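Local coordinates for uncharacterized protein (Streptococcus mutans, PDB 3L7Y), which is uncharacterised but binds magnesium and, as a haloacid dehalogenase-like hydrolase, probably acts as a phosphatase, at residues F74-L85 with L96-I107. Sequence-based numbering, arbitrary orientation.
Sequences FVVASSNPYRQL and LTFVGENGANII
The beta-alpha-beta unit of strand 73-77, helix 82-86 and strand 97-100 belongs to the Rossmann-like core of this HAD-like hydrolase. Its strands are parallel by two criteria: their short axes diverge by 18°, and V75, V76 and A77 bridge T97, F98 and V99. V76 N donates to T97 O at 2.8 Å, and V76 O receives V99 N almost straight. Beyond the strand ends, S78 O accepts N102 N (3.0 Å) and N80 O accepts E101 N from above its carbonyl plane.

On the helix side, Y82 turns its edge to the F98 ring in a T-shaped pair, planes at 73°. I107 CG1 lies 3.9 Å from the Y82 ring centroid, over its face, a CH-pi contact. The chi1 of 159° swings the Y82 ring away from its backbone N, with its edge at F98 and one face against I107. F98 CD1 also touches both V76 CB (3.7 Å) and L85 CB (3.6 Å). A water accepts from Y82 N and donates to E101 OE2 and N105 OD1; E101 OE1 pairs with K184, and N105 ND2 donates to I114 O.

N80 ND2 hydrogen-bonds to OD2 of D45, a magnesium ligand. Strand 39-42 flanks 73-77, strand 105-108 flanks 97-100, and helix 229-239 packs against T97 and V99.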
# COMPACT_ATOMS: atom_id res chain seq x y z
N PHE A 74 -4.25 15.60 2.32
CA PHE A 74 -3.11 14.71 2.53
C PHE A 74 -3.57 13.26 2.60
O PHE A 74 -4.43 12.90 3.41
CB PHE A 74 -2.31 15.08 3.78
CG PHE A 74 -1.01 14.31 3.92
CD1 PHE A 74 0.16 14.78 3.33
CD2 PHE A 74 -0.97 13.11 4.61
CE1 PHE A 74 1.34 14.06 3.45
CE2 PHE A 74 0.21 12.38 4.74
CZ PHE A 74 1.37 12.86 4.15
N VAL A 75 -2.98 12.43 1.74
CA VAL A 75 -3.41 11.05 1.57
C VAL A 75 -2.26 10.08 1.86
O VAL A 75 -1.19 10.17 1.27
CB VAL A 75 -3.92 10.81 0.12
CG1 VAL A 75 -4.31 9.36 -0.09
CG2 VAL A 75 -5.08 11.76 -0.20
N VAL A 76 -2.50 9.16 2.79
CA VAL A 76 -1.58 8.07 3.05
C VAL A 76 -1.97 6.89 2.14
O VAL A 76 -3.08 6.40 2.23
CB VAL A 76 -1.65 7.68 4.54
CG1 VAL A 76 -0.80 6.46 4.83
CG2 VAL A 76 -1.22 8.86 5.41
N ALA A 77 -1.06 6.46 1.26
CA ALA A 77 -1.38 5.42 0.27
C ALA A 77 -0.43 4.23 0.38
O ALA A 77 0.72 4.30 -0.05
CB ALA A 77 -1.37 5.99 -1.15
N SER A 78 -0.92 3.12 0.94
CA SER A 78 -0.03 2.03 1.31
C SER A 78 -0.66 0.65 1.06
O SER A 78 -1.88 0.51 1.01
CB SER A 78 0.37 2.18 2.79
OG SER A 78 1.15 1.09 3.27
N SER A 79 0.17 -0.37 0.90
CA SER A 79 -0.35 -1.73 0.86
C SER A 79 -0.85 -2.19 2.23
O SER A 79 -1.71 -3.07 2.31
CB SER A 79 0.71 -2.69 0.35
OG SER A 79 1.71 -2.89 1.32
N ASN A 80 -0.34 -1.59 3.31
CA ASN A 80 -0.72 -2.03 4.67
C ASN A 80 -2.18 -1.78 4.98
O ASN A 80 -2.83 -0.95 4.33
CB ASN A 80 0.15 -1.34 5.73
CG ASN A 80 1.64 -1.52 5.48
OD1 ASN A 80 2.06 -2.50 4.86
ND2 ASN A 80 2.43 -0.58 5.96
N PRO A 81 -2.72 -2.50 5.97
CA PRO A 81 -4.13 -2.31 6.32
C PRO A 81 -4.32 -0.97 6.98
O PRO A 81 -3.40 -0.44 7.61
CB PRO A 81 -4.41 -3.45 7.31
CG PRO A 81 -3.34 -4.48 7.02
CD PRO A 81 -2.13 -3.62 6.72
N TYR A 82 -5.52 -0.42 6.84
CA TYR A 82 -5.85 0.86 7.44
C TYR A 82 -5.55 0.89 8.94
O TYR A 82 -4.98 1.85 9.44
CB TYR A 82 -7.32 1.19 7.18
CG TYR A 82 -7.91 2.19 8.14
CD1 TYR A 82 -8.85 1.81 9.08
CD2 TYR A 82 -7.50 3.53 8.11
CE1 TYR A 82 -9.40 2.74 9.97
CE2 TYR A 82 -8.03 4.47 8.98
CZ TYR A 82 -8.98 4.07 9.91
OH TYR A 82 -9.50 5.00 10.77
N ARG A 83 -5.91 -0.17 9.65
CA ARG A 83 -5.73 -0.23 11.08
C ARG A 83 -4.28 -0.04 11.44
O ARG A 83 -3.99 0.51 12.45
CB ARG A 83 -6.25 -1.54 11.69
CG ARG A 83 -7.74 -1.61 11.83
CD ARG A 83 -8.23 -3.01 12.38
NE ARG A 83 -9.59 -3.19 11.98
CZ ARG A 83 -10.54 -2.41 12.42
NH1 ARG A 83 -10.24 -1.47 13.26
NH2 ARG A 83 -11.79 -2.56 12.04
N GLN A 84 -3.38 -0.49 10.60
CA GLN A 84 -1.96 -0.36 10.88
C GLN A 84 -1.48 1.04 10.49
O GLN A 84 -0.57 1.59 11.12
CB GLN A 84 -1.15 -1.46 10.18
CG GLN A 84 0.36 -1.41 10.45
CD GLN A 84 1.11 -0.51 9.46
OE1 GLN A 84 0.54 0.39 8.84
NE2 GLN A 84 2.41 -0.76 9.32
N LEU A 85 -2.09 1.63 9.46
CA LEU A 85 -1.66 2.96 9.02
C LEU A 85 -2.03 4.07 9.99
O LEU A 85 -1.32 5.07 10.09
CB LEU A 85 -2.22 3.28 7.64
CG LEU A 85 -1.69 2.41 6.51
CD1 LEU A 85 -2.59 2.53 5.30
CD2 LEU A 85 -0.26 2.80 6.18
N LEU A 96 -6.93 12.90 8.16
CA LEU A 96 -6.27 12.50 6.92
C LEU A 96 -7.14 11.53 6.12
O LEU A 96 -8.14 11.04 6.61
CB LEU A 96 -4.91 11.87 7.21
CG LEU A 96 -3.99 12.51 8.26
CD1 LEU A 96 -2.84 11.57 8.54
CD2 LEU A 96 -3.48 13.89 7.81
N THR A 97 -6.74 11.27 4.88
CA THR A 97 -7.37 10.22 4.10
C THR A 97 -6.37 9.08 3.95
O THR A 97 -5.18 9.32 3.74
CB THR A 97 -7.78 10.71 2.71
OG1 THR A 97 -8.77 11.73 2.84
CG2 THR A 97 -8.34 9.54 1.86
N PHE A 98 -6.86 7.86 4.07
CA PHE A 98 -6.02 6.68 4.02
C PHE A 98 -6.44 5.77 2.88
O PHE A 98 -7.62 5.45 2.73
CB PHE A 98 -6.17 5.89 5.32
CG PHE A 98 -5.51 6.53 6.51
CD1 PHE A 98 -4.20 6.23 6.83
CD2 PHE A 98 -6.21 7.39 7.33
CE1 PHE A 98 -3.60 6.79 7.94
CE2 PHE A 98 -5.61 7.95 8.44
CZ PHE A 98 -4.30 7.65 8.74
N VAL A 99 -5.48 5.36 2.06
CA VAL A 99 -5.70 4.30 1.08
C VAL A 99 -4.89 3.10 1.55
O VAL A 99 -3.65 3.15 1.53
CB VAL A 99 -5.24 4.73 -0.34
CG1 VAL A 99 -5.39 3.57 -1.34
CG2 VAL A 99 -6.03 5.95 -0.80
N GLY A 100 -5.57 2.06 2.02
CA GLY A 100 -4.90 0.85 2.46
C GLY A 100 -5.12 -0.32 1.51
O GLY A 100 -5.97 -0.24 0.63
N GLU A 101 -4.38 -1.41 1.71
CA GLU A 101 -4.55 -2.62 0.90
C GLU A 101 -4.22 -2.37 -0.58
O GLU A 101 -4.63 -3.13 -1.47
CB GLU A 101 -5.96 -3.20 1.04
CG GLU A 101 -6.51 -3.23 2.47
CD GLU A 101 -5.85 -4.25 3.38
OE1 GLU A 101 -5.14 -5.14 2.89
OE2 GLU A 101 -6.05 -4.16 4.61
N ASN A 102 -3.42 -1.33 -0.82
CA ASN A 102 -3.09 -0.84 -2.17
C ASN A 102 -4.22 -0.13 -2.86
O ASN A 102 -4.04 0.43 -3.95
CB ASN A 102 -2.55 -1.95 -3.09
CG ASN A 102 -1.27 -2.57 -2.57
OD1 ASN A 102 -0.24 -1.91 -2.46
ND2 ASN A 102 -1.34 -3.85 -2.22
N GLY A 103 -5.40 -0.13 -2.24
CA GLY A 103 -6.52 0.55 -2.87
C GLY A 103 -7.93 0.12 -2.51
O GLY A 103 -8.84 0.95 -2.55
N ALA A 104 -8.13 -1.15 -2.18
CA ALA A 104 -9.46 -1.69 -1.94
C ALA A 104 -10.14 -1.09 -0.71
O ALA A 104 -11.36 -1.16 -0.58
CB ALA A 104 -9.41 -3.22 -1.80
N ASN A 105 -9.35 -0.50 0.19
CA ASN A 105 -9.93 0.12 1.38
C ASN A 105 -9.52 1.56 1.52
O ASN A 105 -8.33 1.86 1.65
CB ASN A 105 -9.56 -0.67 2.65
CG ASN A 105 -10.43 -0.33 3.85
OD1 ASN A 105 -10.00 -0.47 5.00
ND2 ASN A 105 -11.67 0.10 3.60
N ILE A 106 -10.51 2.45 1.48
CA ILE A 106 -10.27 3.89 1.62
C ILE A 106 -11.08 4.48 2.76
O ILE A 106 -12.31 4.31 2.83
CB ILE A 106 -10.56 4.66 0.32
CG1 ILE A 106 -9.81 4.05 -0.86
CG2 ILE A 106 -10.17 6.12 0.47
CD1 ILE A 106 -10.08 4.73 -2.19
N ILE A 107 -10.38 5.16 3.66
CA ILE A 107 -11.00 5.88 4.77
C ILE A 107 -10.64 7.36 4.69
O ILE A 107 -9.51 7.70 4.34
CB ILE A 107 -10.53 5.31 6.13
CG1 ILE A 107 -11.29 4.02 6.49
CG2 ILE A 107 -10.75 6.32 7.25
CD1 ILE A 107 -11.01 2.84 5.60
O HOH W 1 -7.49 -1.91 5.55